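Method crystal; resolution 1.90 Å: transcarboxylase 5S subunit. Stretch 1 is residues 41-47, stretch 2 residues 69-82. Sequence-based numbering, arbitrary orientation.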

# COMPACT_ATOMS: atom_id res chain seq x y z
N ALA A 41 4.71 9.16 15.12
CA ALA A 41 5.52 10.25 15.70
C ALA A 41 6.60 9.75 16.66
O ALA A 41 6.88 10.41 17.67
N THR A 42 7.21 8.60 16.37
CA THR A 42 8.32 8.07 17.17
C THR A 42 7.92 7.84 18.63
O THR A 42 8.79 7.79 19.50
N ARG A 43 6.64 7.63 18.91
CA ARG A 43 6.19 7.48 20.30
C ARG A 43 6.23 6.04 20.82
O ARG A 43 5.88 5.80 21.97
N MSE A 44 6.68 5.08 20.01
CA MSE A 44 6.67 3.68 20.46
C MSE A 44 7.45 3.49 21.76
O MSE A 44 8.64 3.80 21.84
N ALA A 45 6.79 2.90 22.75
CA ALA A 45 7.41 2.65 24.06
C ALA A 45 8.20 1.34 24.01
O ALA A 45 7.78 0.37 23.39
N MSE A 46 9.33 1.32 24.71
CA MSE A 46 10.20 0.14 24.75
C MSE A 46 9.41 -1.08 25.23
O MSE A 46 9.59 -2.18 24.73
N GLU A 47 8.51 -0.86 26.19
CA GLU A 47 7.69 -1.95 26.74
C GLU A 47 6.89 -2.65 25.64
O GLU A 47 6.61 -3.84 25.72
N GLY A 69 18.14 8.53 14.40
CA GLY A 69 16.99 9.22 13.84
C GLY A 69 16.41 10.07 14.96
O GLY A 69 17.15 10.59 15.79
N ALA A 70 15.09 10.17 15.01
CA ALA A 70 14.41 11.00 16.02
C ALA A 70 14.15 10.22 17.31
O ALA A 70 13.56 10.76 18.25
N THR A 71 14.59 8.97 17.41
CA THR A 71 14.27 8.19 18.61
C THR A 71 15.01 8.69 19.85
O THR A 71 14.51 8.55 20.97
N TYR A 72 16.20 9.26 19.69
CA TYR A 72 16.94 9.76 20.87
C TYR A 72 16.11 10.87 21.51
O TYR A 72 15.81 10.85 22.70
N ASP A 73 15.72 11.84 20.69
CA ASP A 73 14.90 12.97 21.15
C ASP A 73 13.60 12.46 21.78
O ASP A 73 13.21 12.91 22.86
N SER A 74 12.91 11.53 21.12
CA SER A 74 11.63 11.05 21.65
C SER A 74 11.79 10.39 23.02
O SER A 74 10.95 10.56 23.91
N CYS A 75 12.85 9.61 23.18
CA CYS A 75 13.08 8.92 24.45
C CYS A 75 13.15 9.91 25.61
O CYS A 75 12.47 9.75 26.62
N ILE A 76 13.97 10.95 25.48
CA ILE A 76 14.15 11.87 26.61
C ILE A 76 13.09 12.97 26.66
O ILE A 76 12.84 13.53 27.73
N ARG A 77 12.44 13.27 25.55
CA ARG A 77 11.48 14.39 25.57
C ARG A 77 10.07 13.92 25.90
O ARG A 77 9.33 14.62 26.60
N PHE A 78 9.68 12.72 25.46
CA PHE A 78 8.29 12.28 25.67
C PHE A 78 8.17 10.99 26.48
O PHE A 78 7.15 10.77 27.13
N LEU A 79 9.17 10.12 26.45
CA LEU A 79 9.01 8.82 27.11
C LEU A 79 9.80 8.68 28.41
O LEU A 79 9.79 7.61 29.02
N ASN A 80 10.49 9.74 28.83
CA ASN A 80 11.31 9.69 30.06
C ASN A 80 12.15 8.41 30.05
O ASN A 80 12.24 7.71 31.05
N GLU A 81 12.77 8.14 28.91
CA GLU A 81 13.58 6.92 28.75
C GLU A 81 15.01 7.31 28.35
O GLU A 81 15.21 8.23 27.56
N ASP A 82 15.99 6.61 28.90
CA ASP A 82 17.39 6.89 28.53
C ASP A 82 17.67 6.13 27.23
O ASP A 82 17.61 4.90 27.21

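Packing of the irregular segment 41-47 against the helix 71-77 and the turn that follows it, in the transcarboxylase 5S subunit; 430 Å² is buried, both sides summed. Arg-43 and Thr-42 are the most heavily covered residues, with Leu-79 next. Thr-42 points toward the helix with chi1 at -29°, between wells. Its CG2 lies 3.7 Å from Thr-71 CG2 and 3.8 Å from Ser-74 CB, and its OG1 comes within 3.9 Å of Ala-70 CB, so the methyl settles against the first helical turn, while the hydroxyl lies beside Ala-70. Ser-74, chi1 t, also points inward, and its OG donates a hydrogen bond to Thr-42 O at 2.7 Å, the one direct hydrogen bond between the stretches; a carbonyl in a segment without regular structure thereby gains a partner. Arg-43 leaves its backbone sideways, but the m, m, t course of chi1 to chi3 brings its end back to the other stretch. There the guanidinium lies flat on the ring of Phe-78 (chi1 m), planes at 5° and CZ 3.6 Å from the ring centroid, a cation-pi stack. The same group is steadied from its own stretch, since Arg-43 NH1 donates to Ala-41 O at 3.0 Å. Leu-79, chi1 m and chi2 t, points toward the backbone of stretch 1: its CD2 is 3.7 Å from Arg-43 O and its CD1 3.5 Å from Met-44 O. The selenomethionine Met-44 turns its end away, leaving mainly backbone to meet the leucine. Glu-81, extended with chi1 and chi2 both t, reaches Met-46, where its OE2 lies 3.4 Å from CB of that selenomethionine. Water 1 links the same two residues, donating to Glu-81 OE1 at 2.6 Å and accepting from Met-46 N at 3.1 Å. Tyr-72 and Cys-75 point away from the contact.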

# COMPACT_ATOMS: atom_id res chain seq x y z
CB ALA A 41 4.57 11.23 16.42
CB THR A 42 9.52 9.07 17.19
OG1 THR A 42 9.54 9.85 15.99
CG2 THR A 42 10.83 8.31 17.30
CB ARG A 43 4.76 8.01 20.45
CG ARG A 43 4.59 9.51 20.24
CD ARG A 43 5.45 10.29 21.22
NE ARG A 43 4.94 11.65 21.43
CZ ARG A 43 5.03 12.66 20.58
NH1 ARG A 43 5.61 12.50 19.40
NH2 ARG A 43 4.52 13.83 20.92
CB MSE A 44 7.26 2.76 19.41
CG MSE A 44 7.31 1.34 19.89
SE MSE A 44 5.69 0.44 19.42
CE MSE A 44 6.29 -0.12 17.77
CB ALA A 45 6.34 2.57 25.14
CB MSE A 46 11.40 0.40 25.67
CG MSE A 46 12.41 -0.74 25.67
SE MSE A 46 13.09 -1.05 23.84
CE MSE A 46 14.86 -1.68 24.31
CB GLU A 47 6.72 -1.40 27.81
CG GLU A 47 5.79 -0.30 27.29
CD GLU A 47 5.03 0.44 28.40
OE1 GLU A 47 5.68 0.99 29.31
OE2 GLU A 47 3.78 0.48 28.34
CB ALA A 70 13.08 11.51 15.45
CB THR A 71 14.56 6.68 18.45
OG1 THR A 71 15.96 6.48 18.26
CG2 THR A 71 13.78 6.12 17.27
CB TYR A 72 18.31 10.28 20.43
CG TYR A 72 19.35 10.39 21.53
CD1 TYR A 72 20.43 9.51 21.57
CD2 TYR A 72 19.28 11.41 22.48
CE1 TYR A 72 21.44 9.65 22.53
CE2 TYR A 72 20.29 11.57 23.45
CZ TYR A 72 21.37 10.68 23.46
OH TYR A 72 22.38 10.83 24.37
CB ASP A 73 14.56 13.89 19.98
CG ASP A 73 13.55 14.96 20.37
OD1 ASP A 73 13.96 15.98 20.96
OD2 ASP A 73 12.34 14.79 20.10
CB SER A 74 11.00 10.04 20.69
OG SER A 74 9.73 9.64 21.19
CB CYS A 75 14.39 8.13 24.40
SG CYS A 75 14.26 6.51 23.60
CB ILE A 76 15.53 12.55 26.56
CG1 ILE A 76 15.60 13.47 25.35
CG2 ILE A 76 16.64 11.51 26.52
CD1 ILE A 76 16.90 14.21 25.24
CB ARG A 77 11.50 15.11 24.22
CG ARG A 77 10.70 16.41 24.17
CD ARG A 77 10.64 17.00 22.76
NE ARG A 77 11.95 17.29 22.16
CZ ARG A 77 12.62 18.43 22.33
NH1 ARG A 77 12.11 19.40 23.08
NH2 ARG A 77 13.79 18.60 21.73
CB PHE A 78 7.60 12.01 24.33
CG PHE A 78 7.65 13.16 23.37
CD1 PHE A 78 8.17 12.98 22.09
CD2 PHE A 78 7.16 14.41 23.72
CE1 PHE A 78 8.19 14.02 21.17
CE2 PHE A 78 7.17 15.46 22.82
CZ PHE A 78 7.69 15.27 21.54
CB LEU A 79 9.41 7.70 26.14
CG LEU A 79 8.79 7.74 24.73
CD1 LEU A 79 9.34 6.59 23.91
CD2 LEU A 79 7.27 7.66 24.82
CB ASN A 80 10.43 9.72 31.32
CG ASN A 80 11.25 9.94 32.58
OD1 ASN A 80 12.01 10.91 32.68
ND2 ASN A 80 11.10 9.05 33.56
CB GLU A 81 12.96 6.05 27.66
CG GLU A 81 13.69 4.75 27.40
CD GLU A 81 13.01 3.91 26.34
OE1 GLU A 81 11.86 4.24 25.96
OE2 GLU A 81 13.62 2.92 25.88
CB ASP A 82 18.34 6.40 29.63
CG ASP A 82 19.76 6.91 29.43
OD1 ASP A 82 20.18 7.07 28.27
OD2 ASP A 82 20.47 7.14 30.45
O HOH W 1 9.44 3.68 26.77